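Fiber protein 2 (Human adenovirus type 41, PDB 2BZV) probably forms the trimeric spikes at the capsid vertices and, through the knob domain examined here, attaches the virion to the host receptor CXCAR. Local coordinates at residues A[50-55]-A[164-169]; A[18-23]-A[39-44]; A[133-138]-A[150-155]; A[28-33]-A[70-75]. All coordinates share one frame; numbering follows the deposited sequence.

Overall arrangement
The four contacts illustrate how an adenovirus knob subunit is built as a sandwich of antiparallel sheets. Interactions 1 and 2, with centres about 9 Å apart, are strand pairings in one sheet, joined where strand 48-57 of interaction 1 runs beside strand 36-45 of interaction 2; both also touch the second subunit. Interaction 3 belongs to the other sheet, its centre about 12 Å from that of interaction 1, and F135, F150 and W152 pack against I53, I55, A165 and F167 between the layers. Interaction 4, about 13 Å from interaction 3 between centres, lays a loop against the strand next to 146-153. Interactions 2 and 4 meet where L40 touches L74, although their centres lie about 17 Å apart.

Interaction 1 of 4, residues A[50-55]-A[164-169]; sequences LGTITI and TAVFCY
T54 and T164 meet through their hydroxyls: OG1 of T54 lies 2.7 Å from OG1 of T164, a short hydrogen bond in which either could be the donor. In both residues OG1 sits beside the backbone N (chi1 -55° and -62°), with the methyl group on the far side of CB from that nitrogen. Next come four backbone bonds. G51 N reaches F167 O at 2.8 Å and F167 N answers to G51 O; I53 N is 2.9 Å from A165 O, and A165 N returns the bond to I53 O. The carbonyl oxygens of G51, I53 and A165 each take a CA-H...O contact as well, from V166, T164 and T52 respectively. This is the antiparallel pairing of strands 48-57 and 165-170 in the knob sandwich, in the sheet that also holds strand 36-45, with G51-F167 and I53-A165 as hydrogen-bonded pairs. On one face L50 CD1 touches V166 CG1 at 3.8 Å, and both residues pack against the second subunit. The opposite face looks toward the second sheet of the same subunit. There the F167 ring, with CG between the backbone N and the carbonyl carbon (chi1 60°), lies over G51, whose CA makes a CH-pi contact 4.0 Å from the ring centroid; glycine has no CB to stand in its way. The branch methyl CG2 of I53 reaches both A165 CB and F167 CE2, each at 4.0 Å, meeting the ring obliquely.

Interaction 2 of 4, residues A[18-23]-A[39-44]; sequences TIWSIS and FLCLTK
I19 and L42 form the close-knit middle of this contact, a hydrogen-bonded antiparallel pair in which I19 N lies 2.9 Å from L42 O and L42 N lies 2.8 Å from I19 O. Beyond W20 the regular pairing gives way. S21 N still bonds to L40 O at 3.0 Å, but bent, with an N-H...O angle of 134°, and the return bond runs to a side chain: L40 N donates to S21 OG at 2.9 Å. With OG between the backbone N and the carbonyl carbon (chi1 68°), the serine hydroxyl stands in for a main-chain acceptor, and it is gripped a second time by L38 O. The looser end lies around W20 and I22, both partly exposed, where contacts are apolar and less regular. CE1 of F39 meets CE3 of W20 obliquely at 3.8 Å, and CB of I22 comes equally close to that same F39 atom, while I22 CA sits at the edge of the F39 ring, in its plane. Q173 and I170 of the second subunit pack on W20 and F39. At the other end T18 and T43 lie side by side, T18 OG1 3.5 Å from T43 CG2. Their hydroxyls are taken up by the second subunit, that of T18 by A47 N and that of T43 by H48. Strand 18-20 is thus a short antiparallel neighbour of strand 36-45 in the knob sandwich, where their sheet also serves the homotrimer interface.

Interaction 3 of 4, residues A[133-138]-A[150-155]; sequences ITFSVV and FKWSAE
S153 and T134 open the polar part of this contact, where the S153 hydroxyl accepts the N-H of T134, S153 OG lying 2.7 Å from T134 N. OG of S153 lies between its own backbone N and carbonyl carbon (chi1 57°), and S153 N in turn donates to T134 O at 3.0 Å, so the two residues are held by a side-chain bond and a main-chain bond. Further along, S136 and K151 form a hydrogen-bonded antiparallel pair through S136 N to K151 O and K151 N to S136 O. A water lies 2.7 Å from T134 OG1 and gives a weak second bond to K151 O, linking the strands on their outer side, from which the extended K151 chain leads away. Between these bonds, W152 CA, F135 CA and F150 CA direct CA-H...O contacts to the facing carbonyls. The apolar contacts gather on the other face. CD1 of F135 rests over the indole of W152, 3.4 Å from NE1, with the rings inclined at 51° and neither stacked nor edge-to-face. CZ of F135 also reaches CD1 of F150 at 3.8 Å, and V137 CG2 approaches F150 CE1 at 3.6 Å. The two segments belong to the beta hairpin of strands 135-139 and 146-153. Strand 69-76 flanks 146-153 on the side away from 135-139, while I53 of strand 48-57, in the facing sheet, packs against F135, F150 and W152.

Interaction 4 of 4, residues A[28-33]-A[70-75]; sequences CSIYET and LSLKLP
I30 and L70 lead a mainly apolar contact between a loop and a strand of the knob's beta sandwich, set against the sheet of strands 69-76, 146-153 and 135-139. Residues 28-33 lie in the loop between strand 18-20 and strand 36-45, and strand 69-76 is the outermost of its sheet within the chain on that side. Three loop residues meet two leucines. The branch methyl CG2 of I30 touches CD1 of L70 at 3.9 Å, the two side chains meeting at a slant, and the longer branch of I30 reaches with CD1 toward CD1 of L72 at 4.4 Å. With CG1 beside the backbone N (chi1 -58°), CG2 of I30 stands anti to that nitrogen. C28 adds a more distant touch, its SG lying 4.3 Å from the same L72 methyl. These are modest contacts, burying 187 Å² in all. The bend of the loop is held from outside the segments by D35, whose carboxylate accepts the backbone N-H groups of I30, Y31 and E32. L70 and L72 also pack on W152 of the adjacent strand, and both C28 and L72 rest on L38 of the facing sheet, so the loop joins the two layers of the sandwich at this point. Y31 completes the contact from the more exposed side: I30 CG2 lies 4.0 Å above the centre of the Y31 ring, and the phenol oxygen OH of Y31 comes 4.1 Å from CD1 of L70.

Interaction 1 of 4, residues A[50-55]-A[164-169]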
loop_
_atom_site.group_PDB
_atom_site.type_symbol
_atom_site.label_atom_id
_atom_site.label_comp_id
_atom_site.label_asym_id
_atom_site.label_seq_id
_atom_site.Cartn_x
_atom_site.Cartn_y
_atom_site.Cartn_z
ATOM N N LEU A 50 2.985 0.971 6.685
ATOM C CA LEU A 50 2.858 -0.091 5.709
ATOM C C LEU A 50 3.546 -1.331 6.281
ATOM O O LEU A 50 4.712 -1.264 6.665
ATOM C CB LEU A 50 3.557 0.337 4.425
ATOM C CG LEU A 50 3.425 -0.526 3.206
ATOM C CD1 LEU A 50 1.961 -0.698 2.793
ATOM C CD2 LEU A 50 4.200 0.136 2.059
ATOM N N GLY A 51 2.818 -2.439 6.350
ATOM C CA GLY A 51 3.337 -3.675 6.907
ATOM C C GLY A 51 3.342 -4.803 5.904
ATOM O O GLY A 51 2.397 -4.955 5.116
ATOM N N THR A 52 4.403 -5.604 5.935
ATOM C CA THR A 52 4.332 -6.859 5.253
ATOM C C THR A 52 4.696 -7.970 6.222
ATOM O O THR A 52 5.508 -7.810 7.135
ATOM C CB THR A 52 5.240 -6.835 4.074
ATOM O OG1 THR A 52 5.635 -6.014 3.131
ATOM C CG2 THR A 52 6.176 -8.347 3.692
ATOM N N ILE A 53 3.975 -9.073 6.067
ATOM C CA ILE A 53 4.155 -10.194 6.983
ATOM C C ILE A 53 4.187 -11.508 6.220
ATOM O O ILE A 53 3.298 -11.813 5.412
ATOM C CB ILE A 53 3.087 -10.195 8.110
ATOM C CG1 ILE A 53 3.409 -11.275 9.150
ATOM C CG2 ILE A 53 1.659 -10.308 7.593
ATOM C CD1 ILE A 53 2.584 -11.129 10.436
ATOM N N THR A 54 5.212 -12.293 6.521
ATOM C CA THR A 54 5.412 -13.639 5.973
ATOM C C THR A 54 5.751 -14.565 7.133
ATOM O O THR A 54 6.685 -14.278 7.896
ATOM C CB THR A 54 6.563 -13.656 4.956
ATOM O OG1 THR A 54 6.307 -12.672 3.946
ATOM C CG2 THR A 54 6.679 -15.034 4.307
ATOM N N ILE A 55 5.009 -15.659 7.266
ATOM C CA ILE A 55 5.284 -16.633 8.310
ATOM C C ILE A 55 5.465 -17.991 7.640
ATOM O O ILE A 55 4.700 -18.351 6.741
ATOM C CB ILE A 55 4.165 -16.632 9.381
ATOM C CG1 ILE A 55 4.519 -17.584 10.521
ATOM C CG2 ILE A 55 2.804 -16.938 8.767
ATOM C CD1 ILE A 55 3.718 -17.387 11.792
ATOM N N THR A 164 2.590 -14.124 1.528
ATOM C CA THR A 164 2.871 -12.843 2.144
ATOM C C THR A 164 1.645 -11.938 2.069
ATOM O O THR A 164 0.914 -11.935 1.061
ATOM C CB THR A 164 4.041 -12.171 1.412
ATOM O OG1 THR A 164 5.200 -13.001 1.542
ATOM C CG2 THR A 164 4.308 -10.802 1.990
ATOM N N ALA A 165 1.404 -11.188 3.141
ATOM C CA ALA A 165 0.310 -10.226 3.196
ATOM C C ALA A 165 0.867 -8.839 3.443
ATOM O O ALA A 165 1.830 -8.680 4.182
ATOM C CB ALA A 165 -0.672 -10.595 4.304
ATOM N N VAL A 166 0.221 -7.855 2.837
ATOM C CA VAL A 166 0.544 -6.453 3.025
ATOM C C VAL A 166 -0.662 -5.770 3.639
ATOM O O VAL A 166 -1.797 -6.003 3.215
ATOM C CB VAL A 166 0.968 -5.800 1.686
ATOM C CG1 VAL A 166 1.251 -4.319 1.868
ATOM C CG2 VAL A 166 2.175 -6.526 1.117
ATOM N N PHE A 167 -0.437 -4.927 4.640
ATOM C CA PHE A 167 -1.512 -4.231 5.335
ATOM C C PHE A 167 -1.060 -2.816 5.682
ATOM O O PHE A 167 0.117 -2.498 5.594
ATOM C CB PHE A 167 -1.964 -5.004 6.587
ATOM C CG PHE A 167 -0.876 -5.214 7.631
ATOM C CD1 PHE A 167 -0.820 -4.404 8.756
ATOM C CD2 PHE A 167 0.056 -6.227 7.479
ATOM C CE1 PHE A 167 0.177 -4.589 9.707
ATOM C CE2 PHE A 167 1.051 -6.418 8.427
ATOM C CZ PHE A 167 1.108 -5.603 9.534
ATOM N N CYS A 168 -2.005 -1.967 6.054
ATOM C CA CYS A 168 -1.737 -0.552 6.300
ATOM C C CYS A 168 -2.609 -0.100 7.479
ATOM O O CYS A 168 -3.816 -0.390 7.443
ATOM C CB CYS A 168 -2.062 0.269 5.036
ATOM S SG CYS A 168 -1.920 2.046 5.242
ATOM N N TYR A 169 -2.065 0.640 8.436
ATOM C CA TYR A 169 -2.859 1.138 9.551
ATOM C C TYR A 169 -2.377 2.526 9.962
ATOM O O TYR A 169 -1.309 2.993 9.552
ATOM C CB TYR A 169 -2.838 0.141 10.729
ATOM C CG TYR A 169 -1.450 -0.027 11.326
ATOM C CD1 TYR A 169 -1.028 0.760 12.393
ATOM C CD2 TYR A 169 -0.561 -0.973 10.812
ATOM C CE1 TYR A 169 0.253 0.608 12.939
ATOM C CE2 TYR A 169 0.718 -1.128 11.343
ATOM C CZ TYR A 169 1.117 -0.325 12.404
ATOM O OH TYR A 169 2.397 -0.484 12.901
#

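Interaction 2 of 4, residues A[18-23]-A[39-44]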
loop_
_atom_site.group_PDB
_atom_site.type_symbol
_atom_site.label_atom_id
_atom_site.label_comp_id
_atom_site.label_asym_id
_atom_site.label_seq_id
_atom_site.Cartn_x
_atom_site.Cartn_y
_atom_site.Cartn_z
ATOM N N THR A 18 11.870 2.128 10.024
ATOM C CA THR A 18 11.611 0.712 9.788
ATOM C C THR A 18 11.839 -0.133 11.034
ATOM O O THR A 18 12.896 -0.041 11.667
ATOM C CB THR A 18 12.559 0.177 8.684
ATOM O OG1 THR A 18 12.410 0.954 7.492
ATOM C CG2 THR A 18 12.287 -1.270 8.356
ATOM N N ILE A 19 10.872 -0.993 11.346
ATOM C CA ILE A 19 11.072 -2.076 12.307
ATOM C C ILE A 19 10.890 -3.383 11.566
ATOM O O ILE A 19 9.944 -3.509 10.782
ATOM C CB ILE A 19 10.078 -2.002 13.479
ATOM C CG1 ILE A 19 10.228 -0.681 14.232
ATOM C CG2 ILE A 19 10.296 -3.187 14.417
ATOM C CD1 ILE A 19 9.148 -0.395 15.257
ATOM N N TRP A 20 11.747 -4.371 11.812
ATOM C CA TRP A 20 11.499 -5.680 11.215
ATOM C C TRP A 20 11.970 -6.793 12.131
ATOM O O TRP A 20 12.681 -6.565 13.103
ATOM C CB TRP A 20 12.073 -5.768 9.794
ATOM C CG TRP A 20 13.565 -5.755 9.643
ATOM C CD1 TRP A 20 14.539 -5.741 10.613
ATOM C CD2 TRP A 20 14.258 -5.780 8.388
ATOM N NE1 TRP A 20 15.788 -5.755 10.030
ATOM C CE2 TRP A 20 15.634 -5.774 8.664
ATOM C CE3 TRP A 20 13.841 -5.794 7.049
ATOM C CZ2 TRP A 20 16.607 -5.799 7.664
ATOM C CZ3 TRP A 20 14.808 -5.817 6.046
ATOM C CH2 TRP A 20 16.173 -5.816 6.363
ATOM N N SER A 21 11.575 -8.017 11.766
ATOM C CA SER A 21 11.922 -9.206 12.535
ATOM C C SER A 21 12.750 -10.181 11.723
ATOM O O SER A 21 12.674 -11.394 11.930
ATOM C CB SER A 21 10.667 -9.902 13.052
ATOM O OG SER A 21 9.906 -10.465 11.986
ATOM N N ILE A 22 13.573 -9.666 10.806
ATOM C CA ILE A 22 14.310 -10.562 9.924
ATOM C C ILE A 22 15.233 -11.484 10.714
ATOM O O ILE A 22 15.915 -11.061 11.639
ATOM C CB ILE A 22 15.084 -9.780 8.837
ATOM C CG1 ILE A 22 15.389 -10.687 7.639
ATOM C CG2 ILE A 22 16.347 -9.131 9.392
ATOM C CD1 ILE A 22 15.945 -9.942 6.430
ATOM N N SER A 23 15.257 -12.756 10.325
ATOM C CA SER A 23 16.083 -13.741 11.003
ATOM C C SER A 23 16.359 -14.896 10.064
ATOM O O SER A 23 15.431 -15.444 9.485
ATOM C CB SER A 23 15.343 -14.251 12.254
ATOM O OG SER A 23 16.100 -15.248 12.921
ATOM N N PHE A 39 8.651 -13.109 9.503
ATOM C CA PHE A 39 9.211 -11.890 8.937
ATOM C C PHE A 39 8.099 -10.852 8.848
ATOM O O PHE A 39 7.244 -10.906 7.978
ATOM C CB PHE A 39 9.820 -12.150 7.562
ATOM C CG PHE A 39 10.327 -10.891 6.923
ATOM C CD1 PHE A 39 11.415 -10.226 7.435
ATOM C CD2 PHE A 39 9.639 -10.335 5.847
ATOM C CE1 PHE A 39 11.885 -9.037 6.859
ATOM C CE2 PHE A 39 10.109 -9.175 5.254
ATOM C CZ PHE A 39 11.241 -8.539 5.753
ATOM N N LEU A 40 8.132 -9.915 9.784
ATOM C CA LEU A 40 7.211 -8.773 9.835
ATOM C C LEU A 40 8.062 -7.537 9.638
ATOM O O LEU A 40 9.078 -7.375 10.324
ATOM C CB LEU A 40 6.490 -8.742 11.181
ATOM C CG LEU A 40 5.634 -7.509 11.445
ATOM C CD1 LEU A 40 4.515 -7.337 10.417
ATOM C CD2 LEU A 40 5.024 -7.589 12.830
ATOM N N CYS A 41 7.651 -6.669 8.709
ATOM C CA CYS A 41 8.361 -5.435 8.433
ATOM C C CYS A 41 7.351 -4.294 8.442
ATOM O O CYS A 41 6.353 -4.365 7.701
ATOM C CB CYS A 41 9.062 -5.522 7.071
ATOM S SG CYS A 41 9.991 -4.020 6.650
ATOM N N LEU A 42 7.595 -3.289 9.278
ATOM C CA LEU A 42 6.750 -2.100 9.409
ATOM C C LEU A 42 7.546 -0.891 8.977
ATOM O O LEU A 42 8.634 -0.666 9.507
ATOM C CB LEU A 42 6.334 -1.901 10.878
ATOM C CG LEU A 42 5.619 -3.075 11.557
ATOM C CD1 LEU A 42 5.307 -2.718 13.006
ATOM C CD2 LEU A 42 4.359 -3.468 10.804
ATOM N N THR A 43 6.986 -0.086 8.074
ATOM C CA THR A 43 7.638 1.179 7.719
ATOM C C THR A 43 6.638 2.312 7.923
ATOM O O THR A 43 5.486 2.257 7.487
ATOM C CB THR A 43 8.225 1.187 6.289
ATOM O OG1 THR A 43 7.190 0.949 5.332
ATOM C CG2 THR A 43 9.288 0.116 6.166
ATOM N N LYS A 44 7.099 3.347 8.626
ATOM C CA LYS A 44 6.258 4.477 9.010
ATOM C C LYS A 44 6.444 5.629 8.027
ATOM O O LYS A 44 7.573 6.056 7.763
ATOM C CB LYS A 44 6.633 4.944 10.418
ATOM C CG LYS A 44 5.809 6.131 10.885
ATOM C CD LYS A 44 6.220 6.579 12.280
ATOM C CE LYS A 44 5.490 7.837 12.716
ATOM N NZ LYS A 44 4.035 7.597 12.908
#

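Interaction 3 of 4, residues A[133-138]-A[150-155]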
loop_
_atom_site.group_PDB
_atom_site.type_symbol
_atom_site.label_atom_id
_atom_site.label_comp_id
_atom_site.label_asym_id
_atom_site.label_seq_id
_atom_site.Cartn_x
_atom_site.Cartn_y
_atom_site.Cartn_z
ATOM N N ILE A 133 -6.895 -18.858 0.645
ATOM C CA ILE A 133 -6.301 -18.569 1.950
ATOM C C ILE A 133 -6.749 -17.199 2.449
ATOM O O ILE A 133 -6.644 -16.229 1.691
ATOM C CB ILE A 133 -4.759 -18.652 1.877
ATOM C CG1 ILE A 133 -4.347 -20.050 1.399
ATOM C CG2 ILE A 133 -4.136 -18.285 3.231
ATOM C CD1 ILE A 133 -2.867 -20.372 1.458
ATOM N N THR A 134 -7.242 -17.142 3.693
ATOM C CA THR A 134 -7.682 -15.885 4.291
ATOM C C THR A 134 -6.608 -15.327 5.231
ATOM O O THR A 134 -5.830 -16.078 5.812
ATOM C CB THR A 134 -8.999 -16.015 5.092
ATOM O OG1 THR A 134 -8.779 -16.867 6.225
ATOM C CG2 THR A 134 -10.114 -16.594 4.238
ATOM N N PHE A 135 -6.579 -14.012 5.366
ATOM C CA PHE A 135 -5.688 -13.303 6.292
ATOM C C PHE A 135 -6.478 -12.181 6.919
ATOM O O PHE A 135 -7.266 -11.531 6.236
ATOM C CB PHE A 135 -4.490 -12.703 5.545
ATOM C CG PHE A 135 -3.696 -11.698 6.348
ATOM C CD1 PHE A 135 -2.788 -12.140 7.301
ATOM C CD2 PHE A 135 -3.842 -10.328 6.163
ATOM C CE1 PHE A 135 -2.037 -11.246 8.052
ATOM C CE2 PHE A 135 -3.099 -9.426 6.928
ATOM C CZ PHE A 135 -2.186 -9.879 7.864
ATOM N N SER A 136 -6.264 -11.956 8.204
ATOM C CA SER A 136 -6.804 -10.771 8.838
ATOM C C SER A 136 -5.824 -10.229 9.865
ATOM O O SER A 136 -5.001 -10.980 10.401
ATOM C CB SER A 136 -8.150 -11.051 9.499
ATOM O OG SER A 136 -7.998 -11.989 10.545
ATOM N N VAL A 137 -5.951 -8.934 10.134
ATOM C CA VAL A 137 -5.237 -8.292 11.227
ATOM C C VAL A 137 -6.247 -7.476 12.022
ATOM O O VAL A 137 -7.054 -6.748 11.438
ATOM C CB VAL A 137 -4.030 -7.449 10.731
ATOM C CG1 VAL A 137 -4.426 -6.411 9.690
ATOM C CG2 VAL A 137 -3.329 -6.802 11.921
ATOM N N VAL A 138 -6.219 -7.666 13.343
ATOM C CA VAL A 138 -7.029 -6.865 14.262
ATOM C C VAL A 138 -6.105 -6.117 15.170
ATOM O O VAL A 138 -5.075 -6.646 15.631
ATOM C CB VAL A 138 -7.891 -8.020 15.120
ATOM C CG1 VAL A 138 -8.559 -7.374 16.339
ATOM C CG2 VAL A 138 -8.916 -8.740 14.162
ATOM N N PHE A 150 -2.847 -11.339 14.246
ATOM C CA PHE A 150 -2.886 -11.832 12.874
ATOM C C PHE A 150 -3.579 -13.181 12.856
ATOM O O PHE A 150 -3.394 -13.981 13.770
ATOM C CB PHE A 150 -1.459 -12.008 12.360
ATOM C CG PHE A 150 -0.669 -10.731 12.353
ATOM C CD1 PHE A 150 -0.927 -9.737 11.413
ATOM C CD2 PHE A 150 0.340 -10.520 13.292
ATOM C CE1 PHE A 150 -0.199 -8.549 11.406
ATOM C CE2 PHE A 150 1.061 -9.347 13.290
ATOM C CZ PHE A 150 0.793 -8.357 12.345
ATOM N N LYS A 151 -4.345 -13.449 11.808
ATOM C CA LYS A 151 -4.966 -14.757 11.649
ATOM C C LYS A 151 -4.861 -15.183 10.188
ATOM O O LYS A 151 -5.156 -14.391 9.284
ATOM C CB LYS A 151 -6.439 -14.735 12.073
ATOM C CG LYS A 151 -7.123 -16.113 11.955
ATOM C CD LYS A 151 -8.615 -16.001 12.242
ATOM C CE LYS A 151 -9.380 -17.257 11.851
ATOM N NZ LYS A 151 -10.844 -17.103 12.112
ATOM N N TRP A 152 -4.461 -16.438 9.999
ATOM C CA TRP A 152 -4.411 -17.043 8.670
ATOM C C TRP A 152 -5.240 -18.312 8.650
ATOM O O TRP A 152 -5.265 -19.063 9.632
ATOM C CB TRP A 152 -2.992 -17.459 8.322
ATOM C CG TRP A 152 -1.973 -16.372 8.269
ATOM C CD1 TRP A 152 -1.571 -15.699 7.153
ATOM C CD2 TRP A 152 -1.182 -15.871 9.346
ATOM N NE1 TRP A 152 -0.596 -14.791 7.464
ATOM C CE2 TRP A 152 -0.334 -14.876 8.811
ATOM C CE3 TRP A 152 -1.111 -16.154 10.710
ATOM C CZ2 TRP A 152 0.578 -14.168 9.602
ATOM C CZ3 TRP A 152 -0.207 -15.453 11.490
ATOM C CH2 TRP A 152 0.631 -14.464 10.930
ATOM N N SER A 153 -5.861 -18.591 7.507
ATOM C CA SER A 153 -6.363 -19.948 7.313
ATOM C C SER A 153 -5.195 -20.893 7.036
ATOM O O SER A 153 -4.075 -20.465 6.712
ATOM C CB SER A 153 -7.388 -20.013 6.184
ATOM O OG SER A 153 -6.832 -19.524 4.983
ATOM N N ALA A 154 -5.462 -22.188 7.185
ATOM C CA ALA A 154 -4.468 -23.230 6.957
ATOM C C ALA A 154 -5.154 -24.435 6.344
ATOM O O ALA A 154 -6.348 -24.644 6.554
ATOM C CB ALA A 154 -3.774 -23.629 8.244
ATOM N N GLU A 155 -4.400 -25.220 5.582
ATOM C CA GLU A 155 -4.947 -26.395 4.926
ATOM C C GLU A 155 -4.519 -27.637 5.703
ATOM O O GLU A 155 -3.337 -27.963 5.737
ATOM C CB GLU A 155 -4.448 -26.455 3.485
ATOM C CG GLU A 155 -5.108 -27.547 2.694
ATOM C CD GLU A 155 -4.691 -27.585 1.236
ATOM O OE1 GLU A 155 -5.087 -28.558 0.568
ATOM O OE2 GLU A 155 -3.986 -26.656 0.780
HETATM O O HOH W 1 -7.928 -15.539 8.449
#

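Interaction 4 of 4, residues A[28-33]-A[70-75]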
loop_
_atom_site.group_PDB
_atom_site.type_symbol
_atom_site.label_atom_id
_atom_site.label_comp_id
_atom_site.label_asym_id
_atom_site.label_seq_id
_atom_site.Cartn_x
_atom_site.Cartn_y
_atom_site.Cartn_z
ATOM N N CYS A 28 10.208 -17.854 15.959
ATOM C CA CYS A 28 8.814 -17.792 16.348
ATOM C C CYS A 28 8.410 -19.169 16.861
ATOM O O CYS A 28 8.850 -20.182 16.331
ATOM C CB CYS A 28 7.979 -17.360 15.134
ATOM S SG CYS A 28 6.232 -17.066 15.454
ATOM N N SER A 29 7.574 -19.188 17.898
ATOM C CA SER A 29 7.157 -20.422 18.563
ATOM C C SER A 29 5.638 -20.513 18.593
ATOM O O SER A 29 4.998 -19.822 19.388
ATOM C CB SER A 29 7.705 -20.426 19.994
ATOM O OG SER A 29 9.126 -20.368 19.983
ATOM N N ILE A 30 5.069 -21.335 17.720
ATOM C CA ILE A 30 3.606 -21.451 17.619
ATOM C C ILE A 30 3.106 -22.639 18.436
ATOM O O ILE A 30 2.267 -22.458 19.316
ATOM C CB ILE A 30 3.163 -21.589 16.149
ATOM C CG1 ILE A 30 3.627 -20.387 15.314
ATOM C CG2 ILE A 30 1.650 -21.781 16.084
ATOM C CD1 ILE A 30 3.009 -19.060 15.745
ATOM N N TYR A 31 3.623 -23.832 18.152
ATOM C CA TYR A 31 3.226 -25.050 18.887
ATOM C C TYR A 31 4.362 -25.574 19.742
ATOM O O TYR A 31 4.121 -26.201 20.767
ATOM C CB TYR A 31 2.834 -26.158 17.925
ATOM C CG TYR A 31 1.685 -25.870 17.002
ATOM C CD1 TYR A 31 0.464 -25.398 17.480
ATOM C CD2 TYR A 31 1.805 -26.131 15.647
ATOM C CE1 TYR A 31 -0.594 -25.163 16.615
ATOM C CE2 TYR A 31 0.760 -25.898 14.775
ATOM C CZ TYR A 31 -0.440 -25.411 15.257
ATOM O OH TYR A 31 -1.480 -25.185 14.382
ATOM N N GLU A 32 5.593 -25.368 19.293
ATOM C CA GLU A 32 6.779 -25.752 20.057
ATOM C C GLU A 32 7.841 -24.699 19.838
ATOM O O GLU A 32 7.700 -23.824 18.975
ATOM C CB GLU A 32 7.299 -27.132 19.668
ATOM C CG GLU A 32 7.758 -27.259 18.232
ATOM C CD GLU A 32 8.251 -28.663 17.908
ATOM O OE1 GLU A 32 7.425 -29.552 17.609
ATOM O OE2 GLU A 32 9.483 -28.892 17.939
ATOM N N THR A 33 8.901 -24.752 20.625
ATOM C CA THR A 33 9.939 -23.736 20.586
ATOM C C THR A 33 10.576 -23.614 19.207
ATOM O O THR A 33 11.042 -24.610 18.656
ATOM C CB THR A 33 11.049 -24.076 21.596
ATOM O OG1 THR A 33 10.468 -24.287 22.889
ATOM C CG2 THR A 33 12.063 -22.941 21.665
ATOM N N LEU A 70 -4.744 -20.390 12.197
ATOM C CA LEU A 70 -3.677 -20.122 13.147
ATOM C C LEU A 70 -3.623 -18.630 13.394
ATOM O O LEU A 70 -3.771 -17.851 12.448
ATOM C CB LEU A 70 -2.386 -20.592 12.509
ATOM C CG LEU A 70 -1.072 -20.573 13.242
ATOM C CD1 LEU A 70 -0.181 -21.686 12.687
ATOM C CD2 LEU A 70 -0.349 -19.244 13.075
ATOM N N SER A 71 -3.401 -18.237 14.642
ATOM C CA SER A 71 -3.284 -16.826 14.984
ATOM C C SER A 71 -1.934 -16.526 15.616
ATOM O O SER A 71 -1.264 -17.406 16.185
ATOM C CB SER A 71 -4.364 -16.408 15.977
ATOM O OG SER A 71 -4.091 -17.038 17.219
ATOM N N LEU A 72 -1.523 -15.277 15.516
ATOM C CA LEU A 72 -0.302 -14.789 16.142
ATOM C C LEU A 72 -0.606 -13.433 16.739
ATOM O O LEU A 72 -1.019 -12.530 16.015
ATOM C CB LEU A 72 0.821 -14.640 15.104
ATOM C CG LEU A 72 2.083 -13.895 15.577
ATOM C CD1 LEU A 72 2.802 -14.730 16.620
ATOM C CD2 LEU A 72 2.999 -13.557 14.392
ATOM N N LYS A 73 -0.369 -13.279 18.035
ATOM C CA LYS A 73 -0.581 -12.009 18.717
ATOM C C LYS A 73 0.749 -11.402 19.132
ATOM O O LYS A 73 1.567 -12.064 19.786
ATOM C CB LYS A 73 -1.479 -12.203 19.940
ATOM C CG LYS A 73 -1.860 -10.893 20.582
ATOM C CD LYS A 73 -2.939 -11.143 21.610
ATOM C CE LYS A 73 -3.365 -9.813 22.189
ATOM N NZ LYS A 73 -4.394 -10.024 23.259
ATOM N N LEU A 74 0.948 -10.139 18.776
ATOM C CA LEU A 74 2.122 -9.376 19.202
ATOM C C LEU A 74 1.628 -8.270 20.133
ATOM O O LEU A 74 0.991 -7.311 19.682
ATOM C CB LEU A 74 2.868 -8.767 18.015
ATOM C CG LEU A 74 3.357 -9.775 16.963
ATOM C CD1 LEU A 74 4.106 -9.038 15.878
ATOM C CD2 LEU A 74 4.246 -10.855 17.565
ATOM N N PRO A 75 1.871 -8.419 21.438
ATOM C CA PRO A 75 1.441 -7.428 22.419
ATOM C C PRO A 75 2.538 -6.424 22.742
ATOM O O PRO A 75 3.722 -6.792 22.761
ATOM C CB PRO A 75 1.155 -8.298 23.654
ATOM C CG PRO A 75 2.203 -9.384 23.574
ATOM C CD PRO A 75 2.498 -9.582 22.098
#